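Local structure of regulator of Ty1 transposition protein 107 (Saccharomyces cerevisiae, 3T7K) at residues I125-A139 with W231-F243. The protein binds phosphorylated histone H2A through its C-terminal tandem BRCT repeats during the repair of damaged DNA. Residues are numbered along the deposited sequence; the frame is centred on the assembly and turned at random.
Sequences IISKTKLPTKVFERA and WCVESIFHLNVDF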
ATOM      1  N   ILE C 125       4.341 -20.523   5.328  1.00 44.32           N
ATOM      2  CA  ILE C 125       3.154 -19.851   5.828  1.00 47.45           C
ATOM      3  C   ILE C 125       3.311 -18.330   5.755  1.00 45.18           C
ATOM      4  O   ILE C 125       2.391 -17.618   5.338  1.00 41.14           O
ATOM      5  CB  ILE C 125       2.784 -20.322   7.259  1.00 50.76           C
ATOM      6  CG1 ILE C 125       1.339 -19.966   7.570  1.00 47.68           C
ATOM      7  CG2 ILE C 125       3.715 -19.723   8.295  1.00 56.94           C
ATOM      8  CD1 ILE C 125       0.349 -20.667   6.658  1.00 49.96           C
ATOM      9  N   ILE C 126       4.481 -17.832   6.141  1.00 42.61           N
ATOM     10  CA  ILE C 126       4.747 -16.409   6.051  1.00 40.03           C
ATOM     11  C   ILE C 126       4.500 -15.948   4.622  1.00 39.01           C
ATOM     12  O   ILE C 126       3.905 -14.901   4.390  1.00 42.13           O
ATOM     13  CB  ILE C 126       6.205 -16.060   6.472  1.00 47.19           C
ATOM     14  CG1 ILE C 126       6.315 -15.935   7.995  1.00 50.53           C
ATOM     15  CG2 ILE C 126       6.661 -14.761   5.822  1.00 47.54           C
ATOM     16  CD1 ILE C 126       7.721 -15.666   8.485  0.11 46.02           C
ATOM     17  N   SER C 127       4.928 -16.745   3.656  1.00 37.81           N
ATOM     18  CA  SER C 127       4.877 -16.312   2.271  1.00 38.27           C
ATOM     19  C   SER C 127       3.458 -16.183   1.730  1.00 40.96           C
ATOM     20  O   SER C 127       3.205 -15.362   0.839  1.00 37.57           O
ATOM     21  CB  SER C 127       5.736 -17.216   1.392  1.00 45.36           C
ATOM     22  OG  SER C 127       5.416 -18.576   1.617  1.00 51.68           O
ATOM     23  N   LYS C 128       2.530 -16.961   2.288  1.00 36.69           N
ATOM     24  CA  LYS C 128       1.123 -16.863   1.911  1.00 35.30           C
ATOM     25  C   LYS C 128       0.504 -15.497   2.206  1.00 32.82           C
ATOM     26  O   LYS C 128      -0.525 -15.143   1.626  1.00 32.35           O
ATOM     27  CB  LYS C 128       0.306 -17.949   2.611  1.00 36.73           C
ATOM     28  CG  LYS C 128       0.658 -19.361   2.185  1.00 40.89           C
ATOM     29  CD  LYS C 128       0.226 -20.343   3.270  1.00 42.70           C
ATOM     30  CE  LYS C 128      -0.717 -21.411   2.742  1.00 49.44           C
ATOM     31  NZ  LYS C 128       0.006 -22.417   1.919  1.00 56.08           N
ATOM     32  N   THR C 129       1.100 -14.731   3.115  1.00 30.12           N
ATOM     33  CA  THR C 129       0.606 -13.377   3.369  1.00 33.22           C
ATOM     34  C   THR C 129       0.858 -12.398   2.207  1.00 33.05           C
ATOM     35  O   THR C 129       0.318 -11.289   2.191  1.00 32.01           O
ATOM     36  CB  THR C 129       1.153 -12.781   4.683  1.00 34.58           C
ATOM     37  OG1 THR C 129       2.581 -12.604   4.600  1.00 33.95           O
ATOM     38  CG2 THR C 129       0.826 -13.696   5.837  1.00 33.34           C
ATOM     39  N   LYS C 130       1.654 -12.822   1.233  1.00 32.62           N
ATOM     40  CA  LYS C 130       1.899 -12.017   0.036  1.00 34.54           C
ATOM     41  C   LYS C 130       0.816 -12.281  -1.009  1.00 37.27           C
ATOM     42  O   LYS C 130       0.612 -11.487  -1.928  1.00 36.51           O
ATOM     43  CB  LYS C 130       3.292 -12.317  -0.551  1.00 34.61           C
ATOM     44  CG  LYS C 130       4.439 -11.894   0.344  1.00 39.65           C
ATOM     45  CD  LYS C 130       5.815 -12.109  -0.319  1.00 38.28           C
ATOM     46  CE  LYS C 130       6.211 -13.580  -0.262  1.00 43.10           C
ATOM     47  NZ  LYS C 130       7.469 -13.904  -1.016  1.00 53.53           N
ATOM     48  N   LEU C 131       0.109 -13.398  -0.870  1.00 30.71           N
ATOM     49  CA  LEU C 131      -0.961 -13.700  -1.807  1.00 33.35           C
ATOM     50  C   LEU C 131      -1.886 -12.502  -1.911  1.00 33.13           C
ATOM     51  O   LEU C 131      -2.088 -11.774  -0.939  1.00 33.67           O
ATOM     52  CB  LEU C 131      -1.728 -14.938  -1.380  1.00 34.47           C
ATOM     53  CG  LEU C 131      -0.897 -16.215  -1.467  1.00 39.50           C
ATOM     54  CD1 LEU C 131      -1.628 -17.375  -0.783  1.00 29.84           C
ATOM     55  CD2 LEU C 131      -0.582 -16.541  -2.925  1.00 37.79           C
ATOM     56  N   PRO C 132      -2.426 -12.278  -3.107  1.00 33.22           N
ATOM     57  CA  PRO C 132      -3.305 -11.145  -3.403  1.00 38.10           C
ATOM     58  C   PRO C 132      -4.724 -11.357  -2.865  1.00 40.44           C
ATOM     59  O   PRO C 132      -5.593 -10.514  -3.096  1.00 38.93           O
ATOM     60  CB  PRO C 132      -3.322 -11.121  -4.932  1.00 36.92           C
ATOM     61  CG  PRO C 132      -3.072 -12.526  -5.310  1.00 38.93           C
ATOM     62  CD  PRO C 132      -2.090 -13.042  -4.317  1.00 31.79           C
ATOM     63  N   THR C 133      -4.941 -12.459  -2.147  1.00 34.60           N
ATOM     64  CA  THR C 133      -6.239 -12.742  -1.551  1.00 38.86           C
ATOM     65  C   THR C 133      -6.078 -13.031  -0.067  1.00 38.29           C
ATOM     66  O   THR C 133      -4.969 -13.322   0.398  1.00 34.76           O
ATOM     67  CB  THR C 133      -6.904 -13.964  -2.214  1.00 38.29           C
ATOM     68  OG1 THR C 133      -6.033 -15.100  -2.098  1.00 38.07           O
ATOM     69  CG2 THR C 133      -7.160 -13.692  -3.679  1.00 41.41           C
ATOM     70  N   LYS C 134      -7.180 -12.940   0.672  1.00 31.84           N
ATOM     71  CA  LYS C 134      -7.208 -13.402   2.057  1.00 31.63           C
ATOM     72  C   LYS C 134      -7.739 -14.839   2.122  1.00 29.86           C
ATOM     73  O   LYS C 134      -8.365 -15.313   1.193  1.00 32.57           O
ATOM     74  CB  LYS C 134      -8.058 -12.489   2.925  1.00 34.51           C
ATOM     75  CG  LYS C 134      -7.640 -11.060   2.902  1.00 32.29           C
ATOM     76  CD  LYS C 134      -6.266 -10.878   3.509  1.00 31.81           C
ATOM     77  CE  LYS C 134      -5.994  -9.391   3.685  1.00 35.67           C
ATOM     78  NZ  LYS C 134      -4.576  -9.116   3.998  1.00 37.14           N
ATOM     79  N   VAL C 135      -7.472 -15.516   3.230  1.00 29.64           N
ATOM     80  CA  VAL C 135      -7.646 -16.951   3.311  1.00 30.53           C
ATOM     81  C   VAL C 135      -9.127 -17.321   3.092  1.00 31.58           C
ATOM     82  O   VAL C 135      -9.424 -18.238   2.347  1.00 32.97           O
ATOM     83  CB  VAL C 135      -7.105 -17.511   4.651  1.00 30.67           C
ATOM     84  CG1 VAL C 135      -7.785 -16.831   5.827  1.00 29.40           C
ATOM     85  CG2 VAL C 135      -7.279 -19.031   4.724  1.00 31.84           C
ATOM     86  N   PHE C 136     -10.046 -16.575   3.695  1.00 29.86           N
ATOM     87  CA  PHE C 136     -11.474 -16.897   3.540  1.00 33.45           C
ATOM     88  C   PHE C 136     -12.019 -16.412   2.218  1.00 35.00           C
ATOM     89  O   PHE C 136     -12.958 -16.986   1.655  1.00 34.20           O
ATOM     90  CB  PHE C 136     -12.281 -16.318   4.679  1.00 27.56           C
ATOM     91  CG  PHE C 136     -11.968 -16.932   5.990  1.00 28.61           C
ATOM     92  CD1 PHE C 136     -12.252 -18.263   6.227  1.00 32.66           C
ATOM     93  CD2 PHE C 136     -11.397 -16.189   6.993  1.00 29.02           C
ATOM     94  CE1 PHE C 136     -11.970 -18.834   7.444  1.00 32.87           C
ATOM     95  CE2 PHE C 136     -11.108 -16.754   8.215  1.00 31.14           C
ATOM     96  CZ  PHE C 136     -11.391 -18.082   8.436  1.00 32.70           C
ATOM     97  N   GLU C 137     -11.411 -15.345   1.717  1.00 34.28           N
ATOM     98  CA  GLU C 137     -11.745 -14.863   0.403  1.00 30.85           C
ATOM     99  C   GLU C 137     -11.398 -15.923  -0.634  1.00 35.90           C
ATOM    100  O   GLU C 137     -12.201 -16.208  -1.528  1.00 36.99           O
ATOM    101  CB  GLU C 137     -11.001 -13.557   0.129  1.00 34.65           C
ATOM    102  CG  GLU C 137     -11.048 -13.139  -1.298  1.00 32.08           C
ATOM    103  CD  GLU C 137     -10.260 -11.883  -1.565  0.17 36.60           C
ATOM    104  OE1 GLU C 137      -9.482 -11.437  -0.683  1.00 36.16           O
ATOM    105  OE2 GLU C 137     -10.434 -11.347  -2.672  1.00 41.43           O
ATOM    106  N   ARG C 138     -10.202 -16.502  -0.513  1.00 35.35           N
ATOM    107  CA  ARG C 138      -9.801 -17.651  -1.328  1.00 35.09           C
ATOM    108  C   ARG C 138     -10.768 -18.821  -1.237  1.00 37.41           C
ATOM    109  O   ARG C 138     -10.883 -19.605  -2.182  1.00 39.91           O
ATOM    110  CB  ARG C 138      -8.446 -18.200  -0.872  1.00 36.08           C
ATOM    111  CG  ARG C 138      -7.275 -17.452  -1.363  1.00 40.68           C
ATOM    112  CD  ARG C 138      -6.001 -18.288  -1.307  1.00 40.34           C
ATOM    113  NE  ARG C 138      -5.445 -18.479   0.034  1.00 34.88           N
ATOM    114  CZ  ARG C 138      -4.914 -17.521   0.782  1.00 31.19           C
ATOM    115  NH1 ARG C 138      -4.898 -16.259   0.355  1.00 34.17           N
ATOM    116  NH2 ARG C 138      -4.402 -17.820   1.969  1.00 30.68           N
ATOM    117  N   ALA C 139     -11.409 -18.982  -0.084  1.00 33.61           N
ATOM    118  CA  ALA C 139     -12.256 -20.148   0.163  1.00 36.97           C
ATOM    119  C   ALA C 139     -13.698 -19.902  -0.239  1.00 38.19           C
ATOM    120  O   ALA C 139     -14.562 -20.760  -0.040  1.00 37.10           O
ATOM    121  CB  ALA C 139     -12.195 -20.549   1.635  1.00 36.77           C
ATOM    122  N   TRP C 231     -12.390 -24.011  13.710  1.00 35.77           N
ATOM    123  CA  TRP C 231     -12.236 -24.317  12.287  1.00 34.31           C
ATOM    124  C   TRP C 231     -11.621 -23.112  11.588  1.00 35.13           C
ATOM    125  O   TRP C 231     -10.807 -23.255  10.660  1.00 33.15           O
ATOM    126  CB  TRP C 231     -13.611 -24.649  11.672  1.00 31.21           C
ATOM    127  CG  TRP C 231     -13.641 -25.032  10.211  1.00 31.40           C
ATOM    128  CD1 TRP C 231     -13.544 -26.299   9.681  1.00 31.52           C
ATOM    129  CD2 TRP C 231     -13.816 -24.148   9.096  1.00 27.14           C
ATOM    130  NE1 TRP C 231     -13.653 -26.248   8.314  1.00 31.57           N
ATOM    131  CE2 TRP C 231     -13.818 -24.938   7.930  1.00 29.82           C
ATOM    132  CE3 TRP C 231     -13.972 -22.764   8.971  1.00 30.16           C
ATOM    133  CZ2 TRP C 231     -13.966 -24.390   6.660  1.00 31.07           C
ATOM    134  CZ3 TRP C 231     -14.117 -22.219   7.705  1.00 30.89           C
ATOM    135  CH2 TRP C 231     -14.111 -23.029   6.570  1.00 28.90           C
ATOM    136  N   CYS C 232     -12.025 -21.926  12.041  1.00 32.61           N
ATOM    137  CA  CYS C 232     -11.510 -20.672  11.493  1.00 33.94           C
ATOM    138  C   CYS C 232     -10.083 -20.432  11.952  1.00 34.75           C
ATOM    139  O   CYS C 232      -9.275 -19.897  11.201  1.00 35.64           O
ATOM    140  CB  CYS C 232     -12.359 -19.494  11.948  1.00 33.63           C
ATOM    141  SG  CYS C 232     -14.083 -19.618  11.443  1.00 40.99           S
ATOM    142  N   VAL C 233      -9.792 -20.813  13.188  1.00 33.40           N
ATOM    143  CA  VAL C 233      -8.472 -20.615  13.760  1.00 37.66           C
ATOM    144  C   VAL C 233      -7.452 -21.498  13.072  1.00 39.20           C
ATOM    145  O   VAL C 233      -6.361 -21.043  12.765  1.00 39.82           O
ATOM    146  CB  VAL C 233      -8.455 -20.890  15.273  1.00 37.03           C
ATOM    147  CG1 VAL C 233      -7.016 -20.924  15.802  1.00 35.82           C
ATOM    148  CG2 VAL C 233      -9.262 -19.839  15.998  1.00 36.73           C
ATOM    149  N   GLU C 234      -7.807 -22.754  12.820  1.00 34.18           N
ATOM    150  CA  GLU C 234      -6.914 -23.646  12.098  1.00 39.25           C
ATOM    151  C   GLU C 234      -6.685 -23.170  10.669  1.00 40.16           C
ATOM    152  O   GLU C 234      -5.564 -23.248  10.173  1.00 40.56           O
ATOM    153  CB  GLU C 234      -7.433 -25.087  12.087  1.00 40.06           C
ATOM    154  CG  GLU C 234      -7.311 -25.790  13.424  1.00 46.27           C
ATOM    155  OE1 GLU C 234      -4.965 -26.177  13.335  1.00 54.69           O
ATOM    156  OE2 GLU C 234      -5.772 -25.168  15.115  1.00 42.20           O
ATOM    157  N   SER C 235      -7.739 -22.696  10.002  1.00 35.55           N
ATOM    158  CA  SER C 235      -7.589 -22.170   8.648  1.00 36.33           C
ATOM    159  C   SER C 235      -6.609 -20.982   8.641  1.00 33.62           C
ATOM    160  O   SER C 235      -5.799 -20.858   7.738  1.00 34.76           O
ATOM    161  CB  SER C 235      -8.932 -21.727   8.076  1.00 33.94           C
ATOM    162  OG  SER C 235      -9.880 -22.780   8.117  1.00 35.57           O
ATOM    163  N   ILE C 236      -6.696 -20.121   9.649  1.00 33.47           N
ATOM    164  CA  ILE C 236      -5.844 -18.946   9.703  1.00 37.36           C
ATOM    165  C   ILE C 236      -4.389 -19.349   9.939  1.00 37.21           C
ATOM    166  O   ILE C 236      -3.504 -18.874   9.247  1.00 34.99           O
ATOM    167  CB  ILE C 236      -6.326 -17.946  10.754  1.00 37.58           C
ATOM    168  CG1 ILE C 236      -7.660 -17.346  10.314  1.00 35.77           C
ATOM    169  CG2 ILE C 236      -5.298 -16.824  10.952  1.00 34.47           C
ATOM    170  CD1 ILE C 236      -8.427 -16.690  11.441  1.00 31.55           C
ATOM    171  N   PHE C 237      -4.155 -20.250  10.888  1.00 37.11           N
ATOM    172  CA  PHE C 237      -2.802 -20.742  11.168  1.00 39.70           C
ATOM    173  C   PHE C 237      -2.164 -21.412   9.969  1.00 40.04           C
ATOM    174  O   PHE C 237      -0.949 -21.414   9.841  1.00 44.04           O
ATOM    175  CB  PHE C 237      -2.803 -21.737  12.323  1.00 40.02           C
ATOM    176  CG  PHE C 237      -2.995 -21.106  13.650  1.00 40.63           C
ATOM    177  CD1 PHE C 237      -2.770 -19.755  13.817  1.00 40.85           C
ATOM    178  CD2 PHE C 237      -3.411 -21.859  14.735  1.00 41.36           C
ATOM    179  CE1 PHE C 237      -2.949 -19.160  15.045  1.00 39.04           C
ATOM    180  CE2 PHE C 237      -3.595 -21.275  15.964  1.00 43.80           C
ATOM    181  CZ  PHE C 237      -3.362 -19.919  16.121  1.00 47.14           C
ATOM    182  N   HIS C 238      -2.987 -22.010   9.111  1.00 39.76           N
ATOM    183  CA  HIS C 238      -2.499 -22.654   7.899  1.00 36.63           C
ATOM    184  C   HIS C 238      -2.627 -21.735   6.689  1.00 35.31           C
ATOM    185  O   HIS C 238      -2.232 -22.106   5.584  1.00 33.99           O
ATOM    186  CB  HIS C 238      -3.300 -23.932   7.624  1.00 44.49           C
ATOM    187  CG  HIS C 238      -3.039 -25.037   8.599  1.00 48.99           C
ATOM    188  ND1 HIS C 238      -4.015 -25.921   9.002  1.00 51.99           N
ATOM    189  CD2 HIS C 238      -1.905 -25.409   9.241  1.00 51.02           C
ATOM    190  CE1 HIS C 238      -3.500 -26.783   9.861  1.00 57.01           C
ATOM    191  NE2 HIS C 238      -2.220 -26.497  10.019  1.00 59.98           N
ATOM    192  N   LEU C 239      -3.205 -20.552   6.889  1.00 34.58           N
ATOM    193  CA  LEU C 239      -3.600 -19.696   5.769  1.00 33.91           C
ATOM    194  C   LEU C 239      -4.215 -20.498   4.615  1.00 36.08           C
ATOM    195  O   LEU C 239      -3.989 -20.209   3.438  1.00 34.10           O
ATOM    196  CB  LEU C 239      -2.428 -18.842   5.283  1.00 35.21           C
ATOM    197  CG  LEU C 239      -2.103 -17.716   6.266  1.00 36.09           C
ATOM    198  CD1 LEU C 239      -1.042 -16.767   5.701  1.00 34.18           C
ATOM    199  CD2 LEU C 239      -3.370 -16.966   6.584  1.00 26.75           C
ATOM    200  N   ASN C 240      -5.010 -21.505   4.966  1.00 32.48           N
ATOM    201  CA  ASN C 240      -5.715 -22.285   3.965  1.00 34.31           C
ATOM    202  C   ASN C 240      -6.987 -22.890   4.560  1.00 36.83           C
ATOM    203  O   ASN C 240      -6.963 -23.433   5.666  1.00 32.92           O
ATOM    204  CB  ASN C 240      -4.821 -23.400   3.449  1.00 34.71           C
ATOM    205  CG  ASN C 240      -5.507 -24.256   2.400  1.00 40.03           C
ATOM    206  OD1 ASN C 240      -5.918 -23.753   1.355  1.00 39.55           O
ATOM    207  ND2 ASN C 240      -5.620 -25.558   2.666  1.00 38.68           N
ATOM    208  N   VAL C 241      -8.103 -22.765   3.854  1.00 32.19           N
ATOM    209  CA  VAL C 241      -9.301 -23.498   4.250  1.00 32.73           C
ATOM    210  C   VAL C 241      -9.248 -24.873   3.615  1.00 33.25           C
ATOM    211  O   VAL C 241      -9.293 -25.003   2.395  1.00 31.98           O
ATOM    212  CB  VAL C 241     -10.584 -22.787   3.806  1.00 33.26           C
ATOM    213  CG1 VAL C 241     -11.771 -23.726   3.934  1.00 36.22           C
ATOM    214  CG2 VAL C 241     -10.796 -21.545   4.647  1.00 33.11           C
ATOM    215  N   ASP C 242      -9.131 -25.907   4.434  1.00 36.01           N
ATOM    216  CA  ASP C 242      -9.119 -27.262   3.899  1.00 37.91           C
ATOM    217  C   ASP C 242     -10.525 -27.851   3.986  1.00 39.39           C
ATOM    218  O   ASP C 242     -10.995 -28.186   5.069  1.00 37.55           O
ATOM    219  CB  ASP C 242      -8.133 -28.122   4.679  1.00 39.52           C
ATOM    220  CG  ASP C 242      -8.162 -29.572   4.257  1.00 46.92           C
ATOM    221  OD1 ASP C 242      -8.557 -29.864   3.097  1.00 45.73           O
ATOM    222  OD2 ASP C 242      -7.789 -30.418   5.099  1.00 49.72           O
ATOM    223  N   PHE C 243     -11.191 -27.964   2.844  1.00 37.97           N
ATOM    224  CA  PHE C 243     -12.578 -28.394   2.813  1.00 41.59           C
ATOM    225  C   PHE C 243     -12.729 -29.905   2.906  1.00 45.24           C
ATOM    226  O   PHE C 243     -13.846 -30.409   3.012  1.00 41.00           O
ATOM    227  CB  PHE C 243     -13.285 -27.865   1.567  1.00 37.52           C
ATOM    228  CG  PHE C 243     -13.760 -26.437   1.699  1.00 40.45           C
ATOM    229  CD1 PHE C 243     -14.764 -26.107   2.597  1.00 40.51           C
ATOM    230  CD2 PHE C 243     -13.204 -25.430   0.917  1.00 42.55           C
ATOM    231  CE1 PHE C 243     -15.212 -24.798   2.716  1.00 39.25           C
ATOM    232  CE2 PHE C 243     -13.643 -24.118   1.023  1.00 43.55           C
ATOM    233  CZ  PHE C 243     -14.656 -23.802   1.921  1.00 39.88           C
TER
HETATM  234  O   HOH W   1      -8.322 -20.929   1.790  1.00 36.92           O
HETATM  235  O   HOH W   2      -5.235 -21.068   0.417  1.00 42.26           O
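Leu239 pushes its side chain between helix 123-128 and helix 135-138. Its CD1 lies 3.6 Å from Lys128 CB and as close to Thr129 CG2, while CB meets Ile125 CD1; CD2 faces Val135. Just past helix 229-237 the residue takes the positive phi (41°) of a Schellman motif, and its carbonyl O accepts a bond from Arg138 NH2 at 2.8 Å. That oxygen lies in the guanidinium plane, though the donor sits above the carbonyl plane. Leu131 CD1 and Val135 CA pack on opposite faces of the guanidinium, limiting its rotation. In this tandem BRCT region, helix 123-128 and the turn 135-138 close around the C-terminal end of helix 229-237. Val135 CG2, anti to its own N, rests on the Leu239-Asn240 peptide, 3.4 Å from Asn240 N. Water 1 bridges Val135 O and Val241 N. Further along, the Phe136 ring reaches helix 229-237: CZ touches Cys232 CB at 3.9 Å, CE2 meets Ile236 CG1, CE1 approaches Trp231 CZ3, and Val241 CG2 packs against CD1. Leu161 of helix 154-163 also packs against the Phe136 side chain. With an alanine at Phe136 the ring is gone, and a gap is likely to open between Cys232, Ile236 and Val241. Ala139 CB presses on Val241 CG2, a tight 3.5 Å.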